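Local coordinates for protein aspartate carbamoyltransferase (Leishmania major, PDB 7K46) that probably catalyses the transfer of a carbamoyl group from carbamoyl phosphate to L-aspartate, an early step of de novo pyrimidine biosynthesis, as a trimer of identical subunits, at residues 53-58 / 79-84; 109-114 / 132-137; 146-151 / 308-313; 158-163 / 186-191; 193-198 / 222-227. One frame throughout, in Å; residues are numbered along the deposited sequence.

Contact 1: residues 53-58 / 79-84; sequences VMTPLF and SVVNFK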
# COMPACT_ATOMS: atom_id res chain seq x y z
N VAL A 53 1.41 14.58 -0.44
CA VAL A 53 1.04 13.26 -0.94
C VAL A 53 1.84 12.95 -2.20
O VAL A 53 1.86 13.74 -3.15
CB VAL A 53 -0.47 13.19 -1.24
CG1 VAL A 53 -0.80 11.91 -2.04
CG2 VAL A 53 -1.26 13.26 0.06
N MET A 54 2.48 11.78 -2.21
CA MET A 54 3.11 11.21 -3.40
C MET A 54 2.22 10.10 -3.92
O MET A 54 1.75 9.25 -3.14
CB MET A 54 4.49 10.65 -3.06
CG MET A 54 5.05 9.66 -4.11
SD MET A 54 6.56 8.81 -3.56
CE MET A 54 7.75 10.14 -3.68
N THR A 55 1.99 10.07 -5.24
CA THR A 55 1.41 8.88 -5.87
C THR A 55 2.40 8.29 -6.86
O THR A 55 2.72 8.95 -7.87
CB THR A 55 0.08 9.17 -6.59
OG1 THR A 55 -0.87 9.69 -5.67
CG2 THR A 55 -0.47 7.87 -7.18
N PRO A 56 2.86 7.06 -6.66
CA PRO A 56 3.61 6.37 -7.71
C PRO A 56 2.66 5.71 -8.70
O PRO A 56 1.62 5.16 -8.32
CB PRO A 56 4.42 5.31 -6.94
CG PRO A 56 4.14 5.59 -5.45
CD PRO A 56 2.81 6.28 -5.42
N LEU A 57 3.04 5.77 -9.97
CA LEU A 57 2.27 5.15 -11.05
C LEU A 57 3.27 4.30 -11.83
O LEU A 57 4.02 4.83 -12.66
CB LEU A 57 1.59 6.20 -11.93
CG LEU A 57 0.54 5.69 -12.92
CD1 LEU A 57 -0.70 5.17 -12.17
CD2 LEU A 57 0.17 6.78 -13.92
N PHE A 58 3.30 3.00 -11.54
CA PHE A 58 4.34 2.11 -12.06
C PHE A 58 3.69 1.12 -13.02
O PHE A 58 2.92 0.24 -12.60
CB PHE A 58 5.07 1.40 -10.91
CG PHE A 58 6.22 2.18 -10.35
CD1 PHE A 58 6.06 3.50 -9.93
CD2 PHE A 58 7.48 1.60 -10.21
CE1 PHE A 58 7.13 4.23 -9.41
CE2 PHE A 58 8.56 2.31 -9.69
CZ PHE A 58 8.38 3.62 -9.28
N SER A 79 3.22 11.57 2.88
CA SER A 79 2.29 10.46 2.71
C SER A 79 2.43 9.87 1.32
O SER A 79 2.82 10.56 0.38
CB SER A 79 0.84 10.92 2.91
OG SER A 79 0.64 11.41 4.22
N VAL A 80 2.08 8.59 1.18
CA VAL A 80 2.10 7.92 -0.12
C VAL A 80 0.77 7.23 -0.36
O VAL A 80 0.30 6.46 0.49
CB VAL A 80 3.24 6.88 -0.21
CG1 VAL A 80 3.19 6.18 -1.58
CG2 VAL A 80 4.58 7.55 0.03
N VAL A 81 0.18 7.48 -1.52
CA VAL A 81 -1.07 6.85 -1.94
C VAL A 81 -0.76 5.97 -3.14
O VAL A 81 -0.19 6.44 -4.13
CB VAL A 81 -2.14 7.90 -2.30
CG1 VAL A 81 -3.37 7.21 -2.92
CG2 VAL A 81 -2.53 8.71 -1.05
N ASN A 82 -1.13 4.69 -3.06
CA ASN A 82 -0.94 3.77 -4.18
C ASN A 82 -2.01 4.01 -5.24
O ASN A 82 -3.13 4.44 -4.94
CB ASN A 82 -1.02 2.32 -3.71
CG ASN A 82 -0.24 2.07 -2.43
OD1 ASN A 82 0.94 2.42 -2.33
ND2 ASN A 82 -0.91 1.48 -1.44
N PHE A 83 -1.67 3.70 -6.49
CA PHE A 83 -2.64 3.78 -7.58
C PHE A 83 -2.35 2.62 -8.52
O PHE A 83 -1.40 2.67 -9.31
CB PHE A 83 -2.55 5.12 -8.31
CG PHE A 83 -3.73 5.41 -9.19
CD1 PHE A 83 -3.83 4.83 -10.45
CD2 PHE A 83 -4.73 6.27 -8.76
CE1 PHE A 83 -4.92 5.10 -11.26
CE2 PHE A 83 -5.81 6.55 -9.57
CZ PHE A 83 -5.91 5.97 -10.83
N LYS A 84 -3.18 1.58 -8.44
CA LYS A 84 -3.00 0.39 -9.28
C LYS A 84 -3.34 0.72 -10.72
O LYS A 84 -4.44 1.20 -11.01
CB LYS A 84 -3.88 -0.75 -8.77
O HOH W 1 1.06 3.01 -6.80
O HOH W 2 1.24 1.96 -9.73
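Strand 53-58 pairs with residues 79-84 as parallel neighbours in a buried beta-alpha-beta crossover, at one border of the four-stranded sheet in the carbamoyl-phosphate-binding domain; helix 63-74 makes the connection. True beta pairing is short. Met54 N donates to Ser79 O at 2.9 Å, and Met54 O takes the amide of Val81 in a nearly straight bond. Beyond Val81 the chains separate and water takes over: one molecule links Pro56 O to Phe83 N, another Phe83 O to Phe58 N. Pro56 has no N-H to continue the ladder; its CD lies 3.3 Å from Val81 O, and also packs on Val80 CG1 at 3.9 Å. The beta-branched Val53 and Val81 meet CG1 to CG2 at 3.8 Å. Thr55 splits its two branches: CG2, anti to the backbone N, rests 3.6 Å from Phe83 CB, while OG1 is hydrogen-bonded to Ser107 and Tyr106. Val53, Ser79, Val81 and Phe83 also pack on a second subunit, which places this border at a trimer interface. Leu57 and Phe83 run side by side in the same direction, and Leu57 CD1 comes within 3.6 Å of Phe83 CD1.

Contact 2: residues 109-114 / 132-137; sequences VLVLRH and MNAGNG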
# COMPACT_ATOMS: atom_id res chain seq x y z
N VAL A 109 3.08 15.27 -5.63
CA VAL A 109 4.17 14.83 -6.49
C VAL A 109 3.80 13.47 -7.05
O VAL A 109 3.20 12.64 -6.36
CB VAL A 109 5.53 14.81 -5.74
CG1 VAL A 109 5.52 13.81 -4.57
CG2 VAL A 109 6.70 14.51 -6.71
N LEU A 110 4.13 13.25 -8.33
CA LEU A 110 3.90 11.98 -8.99
C LEU A 110 5.24 11.31 -9.27
O LEU A 110 6.25 12.00 -9.48
CB LEU A 110 3.13 12.17 -10.31
CG LEU A 110 1.90 13.08 -10.32
CD1 LEU A 110 1.17 12.96 -11.68
CD2 LEU A 110 0.96 12.71 -9.20
N VAL A 111 5.26 9.98 -9.26
CA VAL A 111 6.44 9.20 -9.63
C VAL A 111 6.02 8.25 -10.74
O VAL A 111 5.22 7.33 -10.50
CB VAL A 111 7.05 8.43 -8.45
CG1 VAL A 111 8.33 7.69 -8.88
CG2 VAL A 111 7.34 9.36 -7.26
N LEU A 112 6.56 8.44 -11.95
CA LEU A 112 6.14 7.67 -13.12
C LEU A 112 7.23 6.68 -13.54
O LEU A 112 8.38 7.07 -13.78
CB LEU A 112 5.81 8.58 -14.31
CG LEU A 112 5.40 7.82 -15.58
CD1 LEU A 112 4.04 7.13 -15.39
CD2 LEU A 112 5.40 8.72 -16.81
N ARG A 113 6.85 5.41 -13.66
CA ARG A 113 7.70 4.37 -14.22
C ARG A 113 6.96 3.73 -15.39
O ARG A 113 5.96 3.02 -15.20
CB ARG A 113 8.05 3.34 -13.15
CG ARG A 113 8.83 2.15 -13.67
CD ARG A 113 10.31 2.42 -13.69
NE ARG A 113 11.07 1.25 -14.11
CZ ARG A 113 12.28 0.94 -13.66
NH1 ARG A 113 12.90 1.69 -12.77
NH2 ARG A 113 12.87 -0.17 -14.12
N HIS A 114 7.46 3.98 -16.60
CA HIS A 114 6.86 3.47 -17.83
C HIS A 114 8.00 3.20 -18.80
O HIS A 114 8.95 3.98 -18.86
CB HIS A 114 5.88 4.48 -18.42
CG HIS A 114 4.94 3.91 -19.44
ND1 HIS A 114 5.36 3.45 -20.67
CD2 HIS A 114 3.59 3.76 -19.42
CE1 HIS A 114 4.32 3.03 -21.36
NE2 HIS A 114 3.23 3.20 -20.63
N MET A 132 8.39 12.83 -11.03
CA MET A 132 9.72 12.24 -10.92
C MET A 132 9.78 11.05 -11.88
O MET A 132 9.02 10.08 -11.73
CB MET A 132 10.00 11.77 -9.49
CG MET A 132 9.78 12.80 -8.39
SD MET A 132 10.92 14.19 -8.42
CE MET A 132 9.89 15.43 -9.21
N ASN A 133 10.67 11.11 -12.86
CA ASN A 133 10.84 9.99 -13.77
C ASN A 133 11.63 8.89 -13.06
O ASN A 133 12.80 9.06 -12.72
CB ASN A 133 11.54 10.46 -15.05
CG ASN A 133 11.95 9.31 -15.94
OD1 ASN A 133 11.42 8.20 -15.83
ND2 ASN A 133 12.90 9.58 -16.84
N ALA A 134 10.99 7.74 -12.84
CA ALA A 134 11.60 6.62 -12.14
C ALA A 134 12.30 5.63 -13.07
O ALA A 134 12.70 4.55 -12.62
CB ALA A 134 10.54 5.89 -11.30
N GLY A 135 12.48 5.97 -14.34
CA GLY A 135 13.21 5.12 -15.26
C GLY A 135 12.40 4.77 -16.49
O GLY A 135 11.20 4.49 -16.36
N ASN A 136 13.00 4.78 -17.68
CA ASN A 136 12.29 4.33 -18.87
C ASN A 136 13.26 3.63 -19.81
O ASN A 136 14.47 3.53 -19.54
CB ASN A 136 11.53 5.48 -19.55
CG ASN A 136 12.43 6.61 -20.05
OD1 ASN A 136 13.59 6.40 -20.44
ND2 ASN A 136 11.88 7.83 -20.07
N GLY A 137 12.72 3.10 -20.91
CA GLY A 137 13.49 2.33 -21.87
C GLY A 137 14.42 3.15 -22.74
O GLY A 137 15.24 2.57 -23.45
O HOH W 3 9.18 6.35 -16.77
O HOH W 4 8.72 7.36 -19.45
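The parallel pair formed by strand 109-113 and residues 132-137 belongs to a beta-alpha-beta unit of the carbamoyl-phosphate-binding domain, with helix 117-126 as its crossover. Three backbone bonds zip it together: Met132 N to Leu110 O at 2.8 Å, Leu112 N to Met132 O, and Ala134 N to Leu112 O. On the face carrying Val111 and Met132, Val109 CG2 meets Met132 CG at 3.9 Å, the two side chains crossing at about a right angle. Val111 CG1, anti to the backbone N, touches Ala134 CB at 3.7 Å; a small methyl fits here because Arg113 CB lies against it too.

Past the pairing, side chains organise the loop. The bend of Arg113 at chi2 (86°) turns CD toward the loop, 3.4 Å from Ala134 O. Arg113 NH1 donates to Ala134 O at 2.9 Å, with an angle of only 137° at the hydrogen, while NE forms a salt bridge with Glu60. Asn133 closes an Asx turn, its OD1 accepting from Gly135 N at 2.9 Å with the donor above the amide carbonyl plane. At Gly135 the positive phi (125°) would jam a CB against Ala134 O; separately, Arg113 NH1 occupies the place of one.

Strand 53-58 borders strand 109-113 on its other side; helix 117-126 packs on Leu112 and Asn133, and helix 63-74 covers the face bearing Val111, Met132 and Ala134.

Contact 3: residues 146-151 / 308-313; sequences LLDILT and FRQMRY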
# COMPACT_ATOMS: atom_id res chain seq x y z
N LEU A 146 21.98 9.84 -10.39
CA LEU A 146 22.40 10.71 -9.29
C LEU A 146 22.83 9.91 -8.07
O LEU A 146 23.80 10.27 -7.39
CB LEU A 146 21.26 11.67 -8.94
CG LEU A 146 21.09 12.75 -10.01
CD1 LEU A 146 19.78 13.48 -9.78
CD2 LEU A 146 22.26 13.71 -9.99
N LEU A 147 22.13 8.82 -7.76
CA LEU A 147 22.58 7.99 -6.64
C LEU A 147 23.91 7.30 -6.96
O LEU A 147 24.71 7.07 -6.04
CB LEU A 147 21.51 6.95 -6.26
CG LEU A 147 21.35 5.62 -7.00
CD1 LEU A 147 22.29 4.55 -6.44
CD2 LEU A 147 19.89 5.15 -6.89
N ASP A 148 24.15 6.93 -8.22
CA ASP A 148 25.45 6.36 -8.58
C ASP A 148 26.56 7.38 -8.34
O ASP A 148 27.63 7.03 -7.81
CB ASP A 148 25.46 5.92 -10.05
CG ASP A 148 24.55 4.71 -10.32
OD1 ASP A 148 24.10 4.03 -9.36
OD2 ASP A 148 24.30 4.44 -11.52
N ILE A 149 26.33 8.63 -8.72
CA ILE A 149 27.33 9.68 -8.50
C ILE A 149 27.56 9.89 -7.01
O ILE A 149 28.70 10.02 -6.55
CB ILE A 149 26.91 10.99 -9.19
CG1 ILE A 149 26.95 10.83 -10.71
CG2 ILE A 149 27.78 12.15 -8.73
CD1 ILE A 149 26.42 12.05 -11.41
N LEU A 150 26.46 9.97 -6.24
CA LEU A 150 26.59 10.11 -4.79
C LEU A 150 27.40 8.98 -4.18
O LEU A 150 28.24 9.21 -3.30
CB LEU A 150 25.20 10.17 -4.14
CG LEU A 150 25.16 10.13 -2.61
CD1 LEU A 150 25.97 11.29 -1.99
CD2 LEU A 150 23.72 10.18 -2.14
N THR A 151 27.15 7.74 -4.62
CA THR A 151 27.88 6.59 -4.08
C THR A 151 29.37 6.74 -4.31
O THR A 151 30.17 6.55 -3.39
CB THR A 151 27.36 5.30 -4.72
OG1 THR A 151 25.96 5.16 -4.44
CG2 THR A 151 28.11 4.08 -4.13
N PHE A 308 25.57 -2.67 -2.08
CA PHE A 308 24.45 -2.62 -1.14
C PHE A 308 24.31 -1.23 -0.52
O PHE A 308 23.20 -0.70 -0.43
CB PHE A 308 24.63 -3.69 -0.05
CG PHE A 308 24.78 -5.09 -0.60
CD1 PHE A 308 23.86 -5.60 -1.50
CD2 PHE A 308 25.85 -5.88 -0.20
CE1 PHE A 308 23.99 -6.89 -2.01
CE2 PHE A 308 25.99 -7.17 -0.70
CZ PHE A 308 25.07 -7.67 -1.61
N ARG A 309 25.43 -0.63 -0.09
CA ARG A 309 25.38 0.75 0.39
C ARG A 309 24.86 1.70 -0.68
O ARG A 309 24.19 2.70 -0.37
CB ARG A 309 26.78 1.19 0.84
CG ARG A 309 27.31 0.42 2.07
CD ARG A 309 28.61 1.03 2.62
NE ARG A 309 29.73 0.96 1.69
CZ ARG A 309 30.50 -0.11 1.53
NH1 ARG A 309 30.27 -1.23 2.20
NH2 ARG A 309 31.54 -0.05 0.69
N GLN A 310 25.14 1.40 -1.95
CA GLN A 310 24.64 2.18 -3.08
C GLN A 310 23.13 2.39 -2.99
O GLN A 310 22.62 3.49 -3.29
CB GLN A 310 25.03 1.43 -4.37
CG GLN A 310 24.73 2.09 -5.71
CD GLN A 310 25.31 1.29 -6.87
OE1 GLN A 310 26.11 0.36 -6.66
NE2 GLN A 310 24.95 1.66 -8.10
N MET A 311 22.38 1.36 -2.57
CA MET A 311 20.93 1.51 -2.44
C MET A 311 20.56 2.47 -1.33
O MET A 311 19.55 3.18 -1.44
CB MET A 311 20.28 0.15 -2.18
CG MET A 311 20.25 -0.74 -3.41
SD MET A 311 19.40 -2.29 -3.11
CE MET A 311 20.65 -3.23 -2.23
N ARG A 312 21.35 2.51 -0.25
CA ARG A 312 21.06 3.45 0.83
C ARG A 312 21.40 4.88 0.41
O ARG A 312 20.68 5.83 0.75
CB ARG A 312 21.81 3.04 2.09
CG ARG A 312 21.49 3.91 3.32
CD ARG A 312 21.64 3.11 4.61
NE ARG A 312 21.34 3.88 5.81
CZ ARG A 312 20.16 3.91 6.40
NH1 ARG A 312 19.10 3.32 5.85
NH2 ARG A 312 20.03 4.53 7.57
N TYR A 313 22.48 5.06 -0.36
CA TYR A 313 22.68 6.36 -0.98
C TYR A 313 21.50 6.73 -1.87
O TYR A 313 21.13 7.91 -1.94
CB TYR A 313 23.99 6.38 -1.78
CG TYR A 313 25.21 6.28 -0.89
CD1 TYR A 313 25.48 7.24 0.07
CD2 TYR A 313 26.10 5.21 -1.04
CE1 TYR A 313 26.60 7.14 0.89
CE2 TYR A 313 27.23 5.11 -0.23
CZ TYR A 313 27.47 6.08 0.74
OH TYR A 313 28.59 5.97 1.53
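Helices 146-151 and 309-313 pass with their axes 8.7 Å apart at closest approach, at 117° between their N-to-C directions, so only a few residues of each meet. The backbones come nearest at Thr151 and Gln310 (CA to CA 5.6 Å) and at Leu147 and Tyr313. Thr151 OG1 sits 3.4 Å from Tyr313 CD2, oblique to the ring, and turns back to its own helix, donating to Leu147 O at 2.8 Å. That carbonyl also accepts from Thr151 N, the two donors reaching it from opposite faces of its plane. Threonine suits a buried helix face: its hydroxyl is satisfied within the helix, while CG2 packs on Tyr313 and Gln310. Leu150 lies across Tyr313 at about a right angle, CD2 touching the tyrosine CB at 3.8 Å.

In this family two helices run between the two domains; helix 142-156 and the C-terminal helix 309-326 are consistent with that pair, the first from the carbamoyl-phosphate-binding and the second from the aspartate-binding family region. Gln310 supplies the polar link. With CG anti to the backbone N (chi1 -175°) and the chain extended beyond, it carries NE2 to Asp148 OD1 at 2.8 Å; the amide nitrogen stands above the carboxylate plane, and the two flat groups lie 76° apart. The buried carboxylate is gripped further by Gln144 on OD1 and Tyr239 on OD2, while Gln310 OE1 accepts from His287 N. Leu147 crosses Gln310 at about a right angle, CD1 lying 3.3 Å from Gln310 O and 3.5 Å from its CG. Tyr313 OH is hydrogen-bonded to Glu155.

Contact 4: residues 158-163 / 186-191; sequences AVDGIA and NFALRK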
# COMPACT_ATOMS: atom_id res chain seq x y z
N ALA A 158 35.59 11.79 -3.90
CA ALA A 158 35.50 12.65 -5.07
C ALA A 158 35.13 11.81 -6.29
O ALA A 158 35.41 10.61 -6.33
CB ALA A 158 36.82 13.40 -5.33
N VAL A 159 34.52 12.46 -7.27
CA VAL A 159 34.28 11.86 -8.58
C VAL A 159 35.28 12.36 -9.61
O VAL A 159 35.77 11.58 -10.43
CB VAL A 159 32.83 12.13 -9.04
CG1 VAL A 159 32.58 11.45 -10.38
CG2 VAL A 159 31.83 11.62 -8.02
N ASP A 160 35.57 13.66 -9.59
CA ASP A 160 36.70 14.18 -10.33
C ASP A 160 37.92 13.30 -10.12
O ASP A 160 38.23 12.90 -8.99
CB ASP A 160 37.02 15.61 -9.86
CG ASP A 160 35.96 16.61 -10.28
OD1 ASP A 160 35.30 16.40 -11.32
OD2 ASP A 160 35.83 17.63 -9.57
N GLY A 161 38.60 12.97 -11.21
CA GLY A 161 39.86 12.27 -11.17
C GLY A 161 39.80 10.76 -11.30
O GLY A 161 40.86 10.13 -11.39
N ILE A 162 38.61 10.15 -11.33
CA ILE A 162 38.52 8.70 -11.23
C ILE A 162 38.75 8.04 -12.59
O ILE A 162 38.50 8.62 -13.65
CB ILE A 162 37.17 8.23 -10.65
CG1 ILE A 162 36.02 8.55 -11.60
CG2 ILE A 162 36.95 8.78 -9.24
CD1 ILE A 162 34.68 7.91 -11.17
N ALA A 163 39.20 6.79 -12.53
CA ALA A 163 39.08 5.84 -13.62
C ALA A 163 37.95 4.87 -13.28
O ALA A 163 37.95 4.28 -12.20
CB ALA A 163 40.38 5.07 -13.85
N ASN A 186 30.09 16.46 -16.62
CA ASN A 186 30.11 17.19 -15.36
C ASN A 186 31.36 16.98 -14.51
O ASN A 186 31.56 17.73 -13.55
CB ASN A 186 28.88 16.83 -14.51
CG ASN A 186 27.59 17.36 -15.10
OD1 ASN A 186 27.38 18.58 -15.13
ND2 ASN A 186 26.72 16.46 -15.56
N PHE A 187 32.20 16.00 -14.83
CA PHE A 187 33.30 15.65 -13.95
C PHE A 187 34.60 15.48 -14.72
O PHE A 187 34.61 15.01 -15.87
CB PHE A 187 32.99 14.38 -13.16
CG PHE A 187 31.82 14.54 -12.23
CD1 PHE A 187 32.00 14.98 -10.93
CD2 PHE A 187 30.53 14.24 -12.65
CE1 PHE A 187 30.93 15.14 -10.06
CE2 PHE A 187 29.45 14.39 -11.79
CZ PHE A 187 29.65 14.84 -10.50
N ALA A 188 35.70 15.84 -14.07
CA ALA A 188 37.04 15.74 -14.65
C ALA A 188 37.56 14.31 -14.48
O ALA A 188 38.50 14.03 -13.74
CB ALA A 188 37.97 16.75 -14.00
N LEU A 189 36.91 13.38 -15.19
CA LEU A 189 37.32 11.99 -15.15
C LEU A 189 38.74 11.83 -15.68
O LEU A 189 39.18 12.57 -16.57
CB LEU A 189 36.38 11.13 -15.99
CG LEU A 189 34.89 11.27 -15.69
CD1 LEU A 189 34.13 10.35 -16.64
CD2 LEU A 189 34.61 10.91 -14.25
N ARG A 190 39.46 10.85 -15.14
CA ARG A 190 40.73 10.48 -15.75
C ARG A 190 40.52 9.53 -16.92
O ARG A 190 41.06 9.73 -18.01
CB ARG A 190 41.66 9.84 -14.71
CG ARG A 190 42.96 9.30 -15.31
CD ARG A 190 44.02 9.02 -14.25
NE ARG A 190 43.61 7.99 -13.31
CZ ARG A 190 43.70 6.68 -13.55
NH1 ARG A 190 44.12 6.22 -14.71
NH2 ARG A 190 43.34 5.82 -12.59
N LYS A 191 39.70 8.49 -16.73
CA LYS A 191 39.62 7.46 -17.75
C LYS A 191 38.32 6.68 -17.59
O LYS A 191 37.89 6.43 -16.47
CB LYS A 191 40.82 6.52 -17.65
CG LYS A 191 40.94 5.49 -18.76
CD LYS A 191 42.34 4.89 -18.75
CE LYS A 191 42.63 4.10 -20.01
NZ LYS A 191 43.97 3.43 -19.93
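One face of the Phe187 ring carries Val159, whose CG1 stands 3.9 Å from the ring centroid and 22° off the normal, a CH-pi contact shifted toward the rim. At the ring's edge, near its plane, comes Asp160 OD1. The second flat group is the Arg190 guanidinium, with Ala163 CB over one face, 3.3 Å from NH2; the alanine methyl is small enough for the guanidinium to lie close above it, while NH1 forms a salt bridge with Asp234.

Backbone and carboxylate bonds tie these two loops together. Asp160 OD1 accepts from Ala188 N at 2.8 Å on its anti side, and OD2 makes a salt bridge with Arg23, so both oxygens are held. Gly161 N donates to Ala188 O at 2.7 Å from above the carbonyl plane. Glycine fits the third position of the type II turn from Val159 to Ile162, where phi is positive (94°). Ile162 O takes Arg190 N at 2.8 Å and, more weakly, Lys191 N, as the loops draw into parallel pairing at Ala163 and Lys191. Ile162 CG1 and Leu189 CD2 meet at 3.8 Å, the side chains pointing the same way.

The contact lies where strands 163-167 and 191-195 begin, a parallel beta-alpha-beta unit through helix 174-186 in the Rossmann-like domain; helix 142-156 packs on Val159, Ile162 and Phe187, and helix 23-41 on Phe187.

Contact 5: residues 193-198 / 222-227; sequences YLIAPA and QQASGL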
# COMPACT_ATOMS: atom_id res chain seq x y z
N TYR A 193 36.90 2.99 -18.89
CA TYR A 193 37.03 1.71 -19.58
C TYR A 193 35.63 1.24 -19.95
O TYR A 193 34.74 1.22 -19.11
CB TYR A 193 37.72 0.67 -18.69
CG TYR A 193 39.17 0.96 -18.38
CD1 TYR A 193 40.17 0.54 -19.26
CD2 TYR A 193 39.54 1.62 -17.22
CE1 TYR A 193 41.51 0.80 -19.00
CE2 TYR A 193 40.90 1.88 -16.95
CZ TYR A 193 41.87 1.46 -17.85
OH TYR A 193 43.21 1.71 -17.59
N LEU A 194 35.45 0.85 -21.22
CA LEU A 194 34.18 0.32 -21.73
C LEU A 194 34.39 -1.17 -22.00
O LEU A 194 34.98 -1.54 -23.03
CB LEU A 194 33.75 1.07 -22.99
CG LEU A 194 33.57 2.58 -22.84
CD1 LEU A 194 33.34 3.23 -24.21
CD2 LEU A 194 32.41 2.87 -21.89
N ILE A 195 33.91 -2.02 -21.09
CA ILE A 195 34.17 -3.46 -21.12
C ILE A 195 32.89 -4.16 -21.54
O ILE A 195 31.91 -4.18 -20.79
CB ILE A 195 34.63 -3.98 -19.75
CG1 ILE A 195 35.76 -3.12 -19.16
CG2 ILE A 195 35.02 -5.46 -19.85
CD1 ILE A 195 37.05 -3.12 -19.99
N ALA A 196 32.90 -4.76 -22.73
CA ALA A 196 31.69 -5.38 -23.26
C ALA A 196 32.09 -6.52 -24.17
O ALA A 196 33.11 -6.44 -24.86
CB ALA A 196 30.83 -4.37 -24.03
N PRO A 197 31.30 -7.60 -24.21
CA PRO A 197 31.58 -8.68 -25.17
C PRO A 197 31.54 -8.18 -26.61
O PRO A 197 30.91 -7.16 -26.92
CB PRO A 197 30.47 -9.70 -24.90
CG PRO A 197 29.88 -9.34 -23.57
CD PRO A 197 30.10 -7.86 -23.39
N ALA A 198 32.22 -8.92 -27.48
CA ALA A 198 32.23 -8.60 -28.91
C ALA A 198 30.82 -8.41 -29.44
O ALA A 198 29.95 -9.27 -29.27
CB ALA A 198 32.94 -9.71 -29.69
N GLN A 222 38.69 3.95 -23.33
CA GLN A 222 39.33 2.71 -23.78
C GLN A 222 38.30 1.60 -23.85
O GLN A 222 37.63 1.30 -22.85
CB GLN A 222 40.47 2.31 -22.84
CG GLN A 222 41.32 1.15 -23.41
CD GLN A 222 42.49 0.79 -22.51
OE1 GLN A 222 43.11 1.67 -21.91
NE2 GLN A 222 42.79 -0.50 -22.41
N GLN A 223 38.17 0.97 -25.02
CA GLN A 223 37.29 -0.18 -25.23
C GLN A 223 38.07 -1.48 -25.14
O GLN A 223 39.17 -1.60 -25.70
CB GLN A 223 36.60 -0.11 -26.60
CG GLN A 223 35.42 0.80 -26.67
CD GLN A 223 34.71 0.70 -28.01
OE1 GLN A 223 35.33 0.36 -29.03
NE2 GLN A 223 33.43 1.00 -28.02
N ALA A 224 37.49 -2.47 -24.46
CA ALA A 224 38.07 -3.81 -24.37
C ALA A 224 36.95 -4.83 -24.21
O ALA A 224 35.85 -4.50 -23.77
CB ALA A 224 39.06 -3.92 -23.21
N SER A 225 37.23 -6.08 -24.58
CA SER A 225 36.20 -7.11 -24.52
C SER A 225 36.18 -7.86 -23.20
O SER A 225 35.32 -8.73 -23.01
CB SER A 225 36.37 -8.11 -25.68
OG SER A 225 37.59 -8.81 -25.56
N GLY A 226 37.10 -7.56 -22.29
CA GLY A 226 37.11 -8.25 -21.01
C GLY A 226 38.01 -7.53 -20.03
O GLY A 226 38.81 -6.68 -20.41
N LEU A 227 37.82 -7.87 -18.76
CA LEU A 227 38.69 -7.37 -17.70
C LEU A 227 40.03 -8.10 -17.74
O LEU A 227 40.11 -9.26 -18.15
CB LEU A 227 38.04 -7.55 -16.33
CG LEU A 227 36.76 -6.77 -16.06
CD1 LEU A 227 36.06 -7.24 -14.76
CD2 LEU A 227 37.08 -5.28 -15.99
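Tyr193 and Gln222 lie side by side and point the same way, the tyrosine ring and the amide turned 66° apart. Gln222 is stretched out, CG anti to the backbone N (chi1 -170°), and its OE1 comes 3.4 Å from Tyr193 CE1, oblique to the ring, with NE2 in the ring plane at the edge. The polar ends are used elsewhere: OE1 accepts from Lys191 NZ, and Tyr193 OH is hydrogen-bonded to Asp234 and Lys191. On the same face Ile195 sends its branches to different partners. CG1, anti to the carbonyl carbon (chi1 -49°), meets Leu227 CD2 at 4.1 Å; CD1 rests on Ala224 CB at 3.9 Å, and CG2 on the backbone of Gly226.

These are neighbouring parallel strands of a beta-alpha-beta crossover made through helix 204-217, in the Rossmann-like sheet of the aspartate-binding domain. Leu194 N donates to Gln222 O at 2.8 Å, Ala224 N to Leu194 O, and Ala196 N to Ala224 O at 3.1 Å. On the other face the exposed Gln223 lays its aliphatic CG against the leucine, 4.0 Å from Leu194 CD1. Where pairing ends, Ser225 CA points its hydrogen at Ala196 O, 3.2 Å away.

Overall arrangement
Contacts 1 and 2 share one sheet: strands 53-58 and 109-113 are neighbours, joined by the probable hydrogen bond Leu57 N to Val111 O. Both are buried, contact 1 mostly apolar, contact 2 more polar where its loop is held by Arg113 and Asn133; contact 1 faces another subunit, whereas contact 2 is touched by no other chain. Contact 4 lies at the start of the strands of the second sheet and contact 5 within it, both across the centre from contacts 1 and 2; both are partly exposed, with charged or amide side chains at their margins. Contact 3, wholly buried and nearest the centre, pairs helices rather than strands. It touches contact 4 through Ile149 and Phe187, while contacts 4 and 5 are nested in the loop it closes.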